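Local coordinates for protein VAL-1 (Chlorella virus, PDB 3GNE) that cleaves the polysaccharide alginate by lyase chemistry, as a family 14 polysaccharide lyase whose mode of action changes with pH, at residues F85-G99 with L211-L225. Sequence-based numbering, arbitrary orientation.
Sequences FDFARGGKHGGTFIG and LISRFDWNTFFGGPL. With FLC (citrate anion), chain C.
Lys92 sets CB over one face of the Phe220 ring, toward its rim, 4.1 Å from the ring centroid of Phe220 (CH-pi), while a bend at chi2 (63°) carries CG and CD past the CZ end. Lys92 NZ ends 2.8 Å from Gly222 O. The same ammonium donates to citrate, 2.7 Å from NZ of Lys92 to OB1, and to its hydroxyl OHB. Farther along the sheet face that carries Lys92 and Phe220, the guanidinium of Arg214 lies flat on the Phe97 ring, planes 23° apart, with NH2 over the ring centre. Arg214 NE (3.0 Å) and NH2 both donate to Asp216 OD1, a side-on salt bridge that fixes the guanidinium's rotation; Asp216 OD2 is hydrogen-bonded to glycerol. On the face bearing Trp217 and Phe215, the Trp217 ring lies under the backbone O of His93, which accepts from Asn218 N, and Phe215 stacks on Phe75 of strand 72-80 in the other sheet. Strands 91-99 and 212-221 are antiparallel neighbours in the seven-stranded sheet of a concanavalin-like beta sandwich, with a classic bulge where Ser213 and Arg214 face Phe97; Thr219 OG1 adds a 2.7 Å bond to Lys92 O. Tyr128, Tyr130, His147, Arg116 and Gly105 N also bind the citrate. Though citrate and glycerol probably come from the crystallisation liquor, this cationic, aromatic-lined concave face is consistent with a cleft for polyanionic alginate.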
ATOM      1  N   PHE A  85     -19.674  -1.759  -7.096  1.00 10.88           N
ATOM      2  CA  PHE A  85     -18.911  -1.655  -5.859  1.00 10.41           C
ATOM      3  C   PHE A  85     -19.001  -0.245  -5.335  1.00  9.29           C
ATOM      4  O   PHE A  85     -18.893   0.727  -6.112  1.00 11.09           O
ATOM      5  CB  PHE A  85     -17.440  -2.060  -6.207  1.00 10.32           C
ATOM      6  CG  PHE A  85     -16.552  -2.157  -4.980  1.00  9.11           C
ATOM      7  CD1 PHE A  85     -16.361  -3.404  -4.394  1.00  8.92           C
ATOM      8  CD2 PHE A  85     -15.899  -1.048  -4.443  1.00  8.94           C
ATOM      9  CE1 PHE A  85     -15.532  -3.525  -3.264  1.00 10.64           C
ATOM     10  CE2 PHE A  85     -15.078  -1.148  -3.325  1.00  9.69           C
ATOM     11  CZ  PHE A  85     -14.890  -2.399  -2.765  1.00 10.28           C
ATOM     12  N   ASP A  86     -19.185  -0.088  -4.043  1.00  9.56           N
ATOM     13  CA  ASP A  86     -19.303   1.243  -3.459  1.00  9.82           C
ATOM     14  C   ASP A  86     -17.992   1.574  -2.751  1.00  9.45           C
ATOM     15  O   ASP A  86     -17.661   0.962  -1.721  1.00  9.62           O
ATOM     16  CB  ASP A  86     -20.523   1.260  -2.503  1.00 10.43           C
ATOM     17  CG  ASP A  86     -20.829   2.626  -1.937  1.00 10.39           C
ATOM     18  OD1 ASP A  86     -19.914   3.506  -1.878  1.00 11.47           O
ATOM     19  OD2 ASP A  86     -22.009   2.845  -1.484  1.00 12.97           O
ATOM     20  N   PHE A  87     -17.231   2.505  -3.276  1.00 10.04           N
ATOM     21  CA  PHE A  87     -15.959   2.897  -2.706  1.00  9.15           C
ATOM     22  C   PHE A  87     -16.059   3.712  -1.437  1.00  9.86           C
ATOM     23  O   PHE A  87     -15.014   3.982  -0.813  1.00  8.83           O
ATOM     24  CB  PHE A  87     -15.212   3.742  -3.772  1.00  9.60           C
ATOM     25  CG  PHE A  87     -14.811   2.975  -5.030  1.00 10.15           C
ATOM     26  CD1 PHE A  87     -13.736   2.085  -4.989  1.00  9.28           C
ATOM     27  CD2 PHE A  87     -15.500   3.131  -6.233  1.00 11.20           C
ATOM     28  CE1 PHE A  87     -13.347   1.340  -6.107  1.00 11.30           C
ATOM     29  CE2 PHE A  87     -15.118   2.399  -7.357  1.00 12.45           C
ATOM     30  CZ  PHE A  87     -14.067   1.504  -7.303  1.00 12.04           C
ATOM     31  N   ALA A  88     -17.269   4.096  -1.052  1.00  8.93           N
ATOM     32  CA  ALA A  88     -17.497   4.875   0.152  1.00  8.97           C
ATOM     33  C   ALA A  88     -16.593   6.098   0.078  1.00  9.30           C
ATOM     34  O   ALA A  88     -16.619   6.788  -0.947  1.00 10.00           O
ATOM     35  CB  ALA A  88     -17.300   4.044   1.400  1.00 10.12           C
ATOM     36  N   ARG A  89     -15.831   6.385   1.149  1.00  8.43           N
ATOM     37  CA  ARG A  89     -14.921   7.542   1.065  1.00  9.24           C
ATOM     38  C   ARG A  89     -13.475   7.107   1.181  1.00  9.53           C
ATOM     39  O   ARG A  89     -12.632   7.879   1.634  1.00 12.76           O
ATOM     40  CB  ARG A  89     -15.300   8.603   2.121  1.00 11.50           C
ATOM     41  CG  ARG A  89     -16.717   9.100   1.839  1.00 16.81           C
ATOM     42  CD  ARG A  89     -17.172  10.271   2.731  1.00 17.63           C
ATOM     43  NE  ARG A  89     -16.772  11.529   2.109  1.00 20.36           N
ATOM     44  CZ  ARG A  89     -17.209  12.744   2.420  1.00 16.69           C
ATOM     45  NH1 ARG A  89     -18.097  12.822   3.399  1.00 17.41           N
ATOM     46  NH2 ARG A  89     -16.751  13.813   1.748  1.00 19.92           N
ATOM     47  N   GLY A  90     -13.155   5.933   0.646  1.00  8.37           N
ATOM     48  CA  GLY A  90     -11.796   5.479   0.459  1.00  8.62           C
ATOM     49  C   GLY A  90     -11.409   4.324   1.378  1.00  7.58           C
ATOM     50  O   GLY A  90     -12.208   3.818   2.216  1.00  8.69           O
ATOM     51  N   GLY A  91     -10.202   3.827   1.211  1.00  6.92           N
ATOM     52  CA  GLY A  91      -9.729   2.653   1.930  1.00  7.70           C
ATOM     53  C   GLY A  91      -8.321   2.356   1.498  1.00  6.65           C
ATOM     54  O   GLY A  91      -7.740   3.079   0.671  1.00  7.52           O
ATOM     55  N   LYS A  92      -7.782   1.278   2.039  1.00  7.36           N
ATOM     56  CA  LYS A  92      -6.390   0.940   1.794  1.00  7.04           C
ATOM     57  C   LYS A  92      -6.228  -0.268   0.873  1.00  6.97           C
ATOM     58  O   LYS A  92      -7.027  -1.201   0.917  1.00  7.93           O
ATOM     59  CB  LYS A  92      -5.696   0.539   3.121  1.00  7.23           C
ATOM     60  CG  LYS A  92      -5.158   1.701   3.922  1.00  7.45           C
ATOM     61  CD  LYS A  92      -6.239   2.663   4.385  1.00  7.83           C
ATOM     62  CE  LYS A  92      -5.567   3.702   5.293  1.00  8.49           C
ATOM     63  NZ  LYS A  92      -6.603   4.751   5.651  1.00  8.30           N
ATOM     64  N   HIS A  93      -5.117  -0.255   0.154  1.00  7.45           N
ATOM     65  CA  HIS A  93      -4.593  -1.465  -0.490  1.00  7.57           C
ATOM     66  C   HIS A  93      -3.416  -1.977   0.315  1.00  6.45           C
ATOM     67  O   HIS A  93      -3.558  -2.879   1.142  1.00  8.39           O
ATOM     68  CB  HIS A  93      -4.187  -1.164  -1.943  1.00  7.44           C
ATOM     69  CG  HIS A  93      -5.359  -1.068  -2.866  1.00  8.01           C
ATOM     70  ND1 HIS A  93      -5.152  -0.878  -4.214  1.00  9.35           N
ATOM     71  CD2 HIS A  93      -6.698  -1.115  -2.655  1.00  8.10           C
ATOM     72  CE1 HIS A  93      -6.347  -0.830  -4.781  1.00  9.22           C
ATOM     73  NE2 HIS A  93      -7.316  -0.958  -3.886  1.00  8.61           N
ATOM     74  N   GLY A  94      -2.231  -1.362   0.143  1.00  8.30           N
ATOM     75  CA  GLY A  94      -1.037  -1.758   0.862  1.00  7.82           C
ATOM     76  C   GLY A  94       0.124  -0.917   0.382  1.00  8.23           C
ATOM     77  O   GLY A  94      -0.058   0.039  -0.363  1.00  8.75           O
ATOM     78  N   GLY A  95       1.324  -1.290   0.807  1.00  7.40           N
ATOM     79  CA  GLY A  95       2.493  -0.491   0.375  1.00  9.73           C
ATOM     80  C   GLY A  95       3.701  -0.957   1.153  1.00  8.82           C
ATOM     81  O   GLY A  95       3.812  -2.095   1.585  1.00  9.48           O
ATOM     82  N   THR A  96       4.630  -0.049   1.289  1.00  8.49           N
ATOM     83  CA  THR A  96       5.938  -0.358   1.833  0.50  9.72           C
ATOM     84  C   THR A  96       6.143   0.325   3.157  1.00  9.44           C
ATOM     85  O   THR A  96       5.700   1.441   3.351  1.00 14.05           O
ATOM     86  CB  THR A  96       6.967   0.133   0.780  0.50 12.67           C
ATOM     87  OG1 THR A  96       8.243  -0.390   1.010  0.50 26.30           O
ATOM     88  CG2 THR A  96       7.035   1.635   0.913  0.50  8.75           C
ATOM     89  N   PHE A  97       6.818  -0.383   4.079  1.00  8.82           N
ATOM     90  CA  PHE A  97       7.214   0.198   5.363  1.00  8.22           C
ATOM     91  C   PHE A  97       8.729   0.349   5.409  1.00  8.32           C
ATOM     92  O   PHE A  97       9.429  -0.467   4.802  1.00  9.36           O
ATOM     93  CB  PHE A  97       6.735  -0.683   6.533  1.00  9.57           C
ATOM     94  CG  PHE A  97       5.265  -0.360   6.891  1.00 10.59           C
ATOM     95  CD1 PHE A  97       4.236  -0.649   6.008  1.00 11.53           C
ATOM     96  CD2 PHE A  97       4.953   0.226   8.121  1.00 11.18           C
ATOM     97  CE1 PHE A  97       2.904  -0.379   6.356  1.00 11.59           C
ATOM     98  CE2 PHE A  97       3.647   0.531   8.483  1.00 10.70           C
ATOM     99  CZ  PHE A  97       2.638   0.236   7.581  1.00 11.92           C
ATOM    100  N   ILE A  98       9.152   1.419   6.081  1.00  8.62           N
ATOM    101  CA  ILE A  98      10.537   1.846   6.214  0.50  8.93           C
ATOM    102  C   ILE A  98      10.987   1.634   7.654  1.00  9.45           C
ATOM    103  O   ILE A  98      10.225   2.047   8.535  1.00  9.37           O
ATOM    104  CB  ILE A  98      10.698   3.354   5.952  0.50  9.22           C
ATOM    105  CG1 ILE A  98      10.346   3.795   4.536  0.50 10.34           C
ATOM    106  CG2 ILE A  98      12.135   3.785   6.244  0.50  7.57           C
ATOM    107  CD1 ILE A  98      10.711   2.667   3.591  0.50 17.38           C
ATOM    108  N   GLY A  99      12.157   1.061   7.890  1.00  9.03           N
ATOM    109  CA  GLY A  99      12.678   1.064   9.275  1.00 10.17           C
ATOM    110  C   GLY A  99      11.856   0.111  10.145  1.00  9.55           C
ATOM    111  O   GLY A  99      11.426  -0.974   9.718  1.00 11.56           O
ATOM    112  N   LEU A 211      15.966   1.375   6.480  1.00 11.05           N
ATOM    113  CA  LEU A 211      15.742   1.358   5.039  1.00  9.99           C
ATOM    114  C   LEU A 211      14.410   0.669   4.806  1.00  9.36           C
ATOM    115  O   LEU A 211      13.667   0.351   5.769  1.00 10.03           O
ATOM    116  CB  LEU A 211      16.900   0.619   4.355  1.00 11.03           C
ATOM    117  CG  LEU A 211      18.291   1.190   4.646  1.00 13.60           C
ATOM    118  CD1 LEU A 211      19.309   0.233   4.069  1.00 17.84           C
ATOM    119  CD2 LEU A 211      18.401   2.593   4.043  1.00 16.01           C
ATOM    120  N   ILE A 212      14.091   0.433   3.530  1.00  9.24           N
ATOM    121  CA  ILE A 212      12.820  -0.280   3.286  1.00  9.88           C
ATOM    122  C   ILE A 212      12.871  -1.658   3.926  1.00  9.50           C
ATOM    123  O   ILE A 212      13.875  -2.364   3.726  1.00 12.69           O
ATOM    124  CB  ILE A 212      12.602  -0.346   1.780  1.00 10.55           C
ATOM    125  CG1 ILE A 212      12.456   1.052   1.193  1.00 11.49           C
ATOM    126  CG2 ILE A 212      11.386  -1.222   1.481  1.00 12.84           C
ATOM    127  CD1 ILE A 212      12.593   1.173  -0.318  1.00 12.93           C
ATOM    128  N   SER A 213      11.850  -1.989   4.694  1.00  9.43           N
ATOM    129  CA  SER A 213      11.933  -3.236   5.507  1.00  9.33           C
ATOM    130  C   SER A 213      10.882  -4.223   5.180  1.00  9.57           C
ATOM    131  O   SER A 213      11.121  -5.390   5.448  1.00 11.50           O
ATOM    132  CB  SER A 213      11.934  -2.862   6.990  1.00 11.56           C
ATOM    133  OG  SER A 213      10.771  -2.128   7.319  1.00 10.90           O
ATOM    134  N   ARG A 214       9.716  -3.859   4.625  1.00  8.75           N
ATOM    135  CA  ARG A 214       8.754  -4.889   4.247  1.00  8.89           C
ATOM    136  C   ARG A 214       7.718  -4.343   3.290  1.00  8.64           C
ATOM    137  O   ARG A 214       7.515  -3.125   3.204  1.00  8.83           O
ATOM    138  CB  ARG A 214       7.979  -5.505   5.443  1.00  9.52           C
ATOM    139  CG  ARG A 214       6.954  -4.547   6.085  1.00  9.91           C
ATOM    140  CD  ARG A 214       6.246  -5.291   7.223  1.00 10.77           C
ATOM    141  NE  ARG A 214       5.071  -4.626   7.789  1.00 11.95           N
ATOM    142  CZ  ARG A 214       5.089  -3.666   8.715  1.00 11.28           C
ATOM    143  NH1 ARG A 214       6.290  -3.203   9.149  1.00 14.71           N
ATOM    144  NH2 ARG A 214       3.943  -3.180   9.150  1.00 13.47           N
ATOM    145  N   PHE A 215       7.064  -5.247   2.588  1.00  8.31           N
ATOM    146  CA  PHE A 215       5.777  -4.992   1.964  1.00  8.07           C
ATOM    147  C   PHE A 215       4.680  -5.339   2.946  1.00  8.64           C
ATOM    148  O   PHE A 215       4.730  -6.402   3.578  1.00 10.09           O
ATOM    149  CB  PHE A 215       5.624  -5.888   0.725  1.00  8.99           C
ATOM    150  CG  PHE A 215       4.322  -5.670  -0.050  1.00 10.17           C
ATOM    151  CD1 PHE A 215       4.034  -4.433  -0.632  1.00 11.00           C
ATOM    152  CD2 PHE A 215       3.430  -6.751  -0.159  1.00 11.19           C
ATOM    153  CE1 PHE A 215       2.852  -4.259  -1.371  1.00 12.20           C
ATOM    154  CE2 PHE A 215       2.279  -6.553  -0.925  1.00 12.45           C
ATOM    155  CZ  PHE A 215       1.990  -5.339  -1.532  1.00 12.44           C
ATOM    156  N   ASP A 216       3.725  -4.424   3.105  1.00  7.06           N
ATOM    157  CA  ASP A 216       2.635  -4.672   4.008  1.00  7.20           C
ATOM    158  C   ASP A 216       1.345  -4.509   3.224  1.00  6.66           C
ATOM    159  O   ASP A 216       1.028  -3.437   2.710  1.00  7.75           O
ATOM    160  CB  ASP A 216       2.676  -3.638   5.141  1.00  8.38           C
ATOM    161  CG  ASP A 216       1.749  -4.071   6.269  1.00  8.80           C
ATOM    162  OD1 ASP A 216       2.169  -4.887   7.119  1.00 12.27           O
ATOM    163  OD2 ASP A 216       0.586  -3.677   6.320  1.00 10.43           O
ATOM    164  N   TRP A 217       0.594  -5.586   3.119  1.00  6.79           N
ATOM    165  CA  TRP A 217      -0.696  -5.621   2.462  1.00  7.17           C
ATOM    166  C   TRP A 217      -1.762  -5.593   3.537  1.00  7.02           C
ATOM    167  O   TRP A 217      -1.750  -6.417   4.430  1.00  7.23           O
ATOM    168  CB  TRP A 217      -0.865  -6.904   1.623  1.00  7.70           C
ATOM    169  CG  TRP A 217      -2.191  -6.792   0.925  1.00  7.52           C
ATOM    170  CD1 TRP A 217      -3.352  -7.453   1.221  1.00  7.44           C
ATOM    171  CD2 TRP A 217      -2.457  -5.947  -0.199  1.00  7.55           C
ATOM    172  NE1 TRP A 217      -4.322  -7.060   0.357  1.00  7.91           N
ATOM    173  CE2 TRP A 217      -3.817  -6.146  -0.549  1.00  7.78           C
ATOM    174  CE3 TRP A 217      -1.688  -5.077  -0.957  1.00  7.89           C
ATOM    175  CZ2 TRP A 217      -4.431  -5.479  -1.619  1.00  8.32           C
ATOM    176  CZ3 TRP A 217      -2.294  -4.407  -2.029  1.00  9.23           C
ATOM    177  CH2 TRP A 217      -3.625  -4.622  -2.343  1.00  8.30           C
ATOM    178  N   ASN A 218      -2.698  -4.670   3.496  1.00  7.19           N
ATOM    179  CA  ASN A 218      -3.775  -4.690   4.481  1.00  7.13           C
ATOM    180  C   ASN A 218      -4.906  -3.853   3.914  1.00  6.19           C
ATOM    181  O   ASN A 218      -4.893  -2.641   3.966  1.00  7.37           O
ATOM    182  CB  ASN A 218      -3.281  -4.131   5.809  1.00  6.47           C
ATOM    183  CG  ASN A 218      -4.273  -4.448   6.908  1.00  7.46           C
ATOM    184  OD1 ASN A 218      -5.401  -4.843   6.666  1.00  8.93           O
ATOM    185  ND2 ASN A 218      -3.823  -4.283   8.132  1.00 14.00           N
ATOM    186  N   THR A 219      -5.881  -4.562   3.296  1.00  7.13           N
ATOM    187  CA  THR A 219      -6.918  -3.845   2.563  1.00  6.95           C
ATOM    188  C   THR A 219      -8.195  -3.825   3.397  1.00  6.82           C
ATOM    189  O   THR A 219      -8.624  -4.820   3.974  1.00  7.66           O
ATOM    190  CB  THR A 219      -7.141  -4.469   1.183  1.00  7.29           C
ATOM    191  OG1 THR A 219      -8.133  -3.661   0.492  1.00  7.85           O
ATOM    192  CG2 THR A 219      -7.660  -5.913   1.185  1.00  8.80           C
ATOM    193  N   PHE A 220      -8.761  -2.626   3.502  1.00  6.65           N
ATOM    194  CA  PHE A 220      -9.953  -2.380   4.335  1.00  7.16           C
ATOM    195  C   PHE A 220     -10.480  -1.027   4.010  1.00  6.54           C
ATOM    196  O   PHE A 220      -9.727  -0.174   3.463  1.00  7.56           O
ATOM    197  CB  PHE A 220      -9.583  -2.493   5.839  1.00  7.38           C
ATOM    198  CG  PHE A 220      -8.488  -1.541   6.267  1.00  7.63           C
ATOM    199  CD1 PHE A 220      -7.152  -1.985   6.242  1.00  8.72           C
ATOM    200  CD2 PHE A 220      -8.776  -0.223   6.681  1.00  7.80           C
ATOM    201  CE1 PHE A 220      -6.142  -1.105   6.616  1.00  8.29           C
ATOM    202  CE2 PHE A 220      -7.757   0.630   7.061  1.00  8.19           C
ATOM    203  CZ  PHE A 220      -6.428   0.186   7.028  1.00  8.27           C
ATOM    204  N   PHE A 221     -11.749  -0.757   4.375  1.00  6.74           N
ATOM    205  CA  PHE A 221     -12.329   0.539   4.175  1.00  7.16           C
ATOM    206  C   PHE A 221     -11.931   1.537   5.241  1.00  7.06           C
ATOM    207  O   PHE A 221     -11.831   1.212   6.416  1.00  8.04           O
ATOM    208  CB  PHE A 221     -13.874   0.427   4.218  1.00  7.44           C
ATOM    209  CG  PHE A 221     -14.468   0.031   2.863  1.00  7.04           C
ATOM    210  CD1 PHE A 221     -15.209   0.975   2.156  1.00  7.06           C
ATOM    211  CD2 PHE A 221     -14.268  -1.244   2.328  1.00  7.92           C
ATOM    212  CE1 PHE A 221     -15.715   0.669   0.897  1.00  8.05           C
ATOM    213  CE2 PHE A 221     -14.755  -1.558   1.050  1.00  7.94           C
ATOM    214  CZ  PHE A 221     -15.495  -0.593   0.361  1.00  7.78           C
ATOM    215  N   GLY A 222     -11.748   2.797   4.796  1.00  7.24           N
ATOM    216  CA  GLY A 222     -11.587   3.875   5.745  1.00  8.87           C
ATOM    217  C   GLY A 222     -10.158   4.027   6.244  1.00  8.47           C
ATOM    218  O   GLY A 222      -9.191   3.571   5.671  1.00  9.61           O
ATOM    219  N   GLY A 223     -10.039   4.717   7.333  1.00 10.61           N
ATOM    220  CA  GLY A 223     -11.123   5.427   7.984  1.00 12.58           C
ATOM    221  C   GLY A 223     -11.454   6.756   7.341  1.00 17.29           C
ATOM    222  O   GLY A 223     -10.741   7.159   6.405  1.00 18.57           O
ATOM    223  N   PRO A 224     -12.514   7.395   7.892  1.00 20.01           N
ATOM    224  CA  PRO A 224     -13.294   6.775   8.986  1.00 18.00           C
ATOM    225  C   PRO A 224     -14.549   6.055   8.531  1.00 21.79           C
ATOM    226  O   PRO A 224     -15.229   5.524   9.405  1.00 25.71           O
ATOM    227  CB  PRO A 224     -13.675   7.993   9.853  1.00 24.48           C
ATOM    228  CG  PRO A 224     -13.963   9.013   8.774  1.00 22.59           C
ATOM    229  CD  PRO A 224     -13.025   8.740   7.647  1.00 22.03           C
ATOM    230  N   LEU A 225     -14.892   5.959   7.244  1.00 13.80           N
ATOM    231  CA  LEU A 225     -16.135   5.243   6.951  1.00 11.06           C
ATOM    232  C   LEU A 225     -15.919   3.813   6.495  1.00  8.87           C
ATOM    233  O   LEU A 225     -15.064   3.535   5.657  1.00  9.53           O
ATOM    234  CB  LEU A 225     -16.937   5.988   5.866  1.00 12.04           C
ATOM    235  CG  LEU A 225     -17.485   7.347   6.253  1.00 14.63           C
ATOM    236  CD1 LEU A 225     -18.411   7.813   5.136  1.00 21.25           C
ATOM    237  CD2 LEU A 225     -18.294   7.376   7.530  1.00 24.06           C
TER
HETATM  238  CAC FLC C 501      -4.244   3.372   9.098  1.00  8.30           C
HETATM  239  CA  FLC C 501      -5.229   3.835  10.154  1.00  9.74           C
HETATM  240  CB  FLC C 501      -6.284   4.753   9.525  1.00  8.48           C
HETATM  241  CBC FLC C 501      -5.535   5.961   8.966  1.00  8.34           C
HETATM  242  CG  FLC C 501      -7.248   5.203  10.619  1.00  9.65           C
HETATM  243  CGC FLC C 501      -8.362   6.144  10.135  1.00 10.92           C
HETATM  244  OA1 FLC C 501      -4.644   2.663   8.190  1.00 11.46           O
HETATM  245  OA2 FLC C 501      -3.089   3.743   9.212  1.00 10.69           O
HETATM  246  OB1 FLC C 501      -5.438   6.036   7.726  1.00  9.31           O
HETATM  247  OB2 FLC C 501      -5.012   6.771   9.773  1.00  9.27           O
HETATM  248  OG1 FLC C 501      -8.221   6.739   9.070  1.00 12.64           O
HETATM  249  OG2 FLC C 501      -9.353   6.289  10.906  1.00 14.78           O
HETATM  250  OHB FLC C 501      -6.994   4.027   8.537  1.00  9.03           O
HETATM  251  O   HOH W   1     -14.529   4.962   3.335  1.00 10.38           O
HETATM  252  O   HOH W   2     -10.431   8.085   3.263  1.00 35.30           O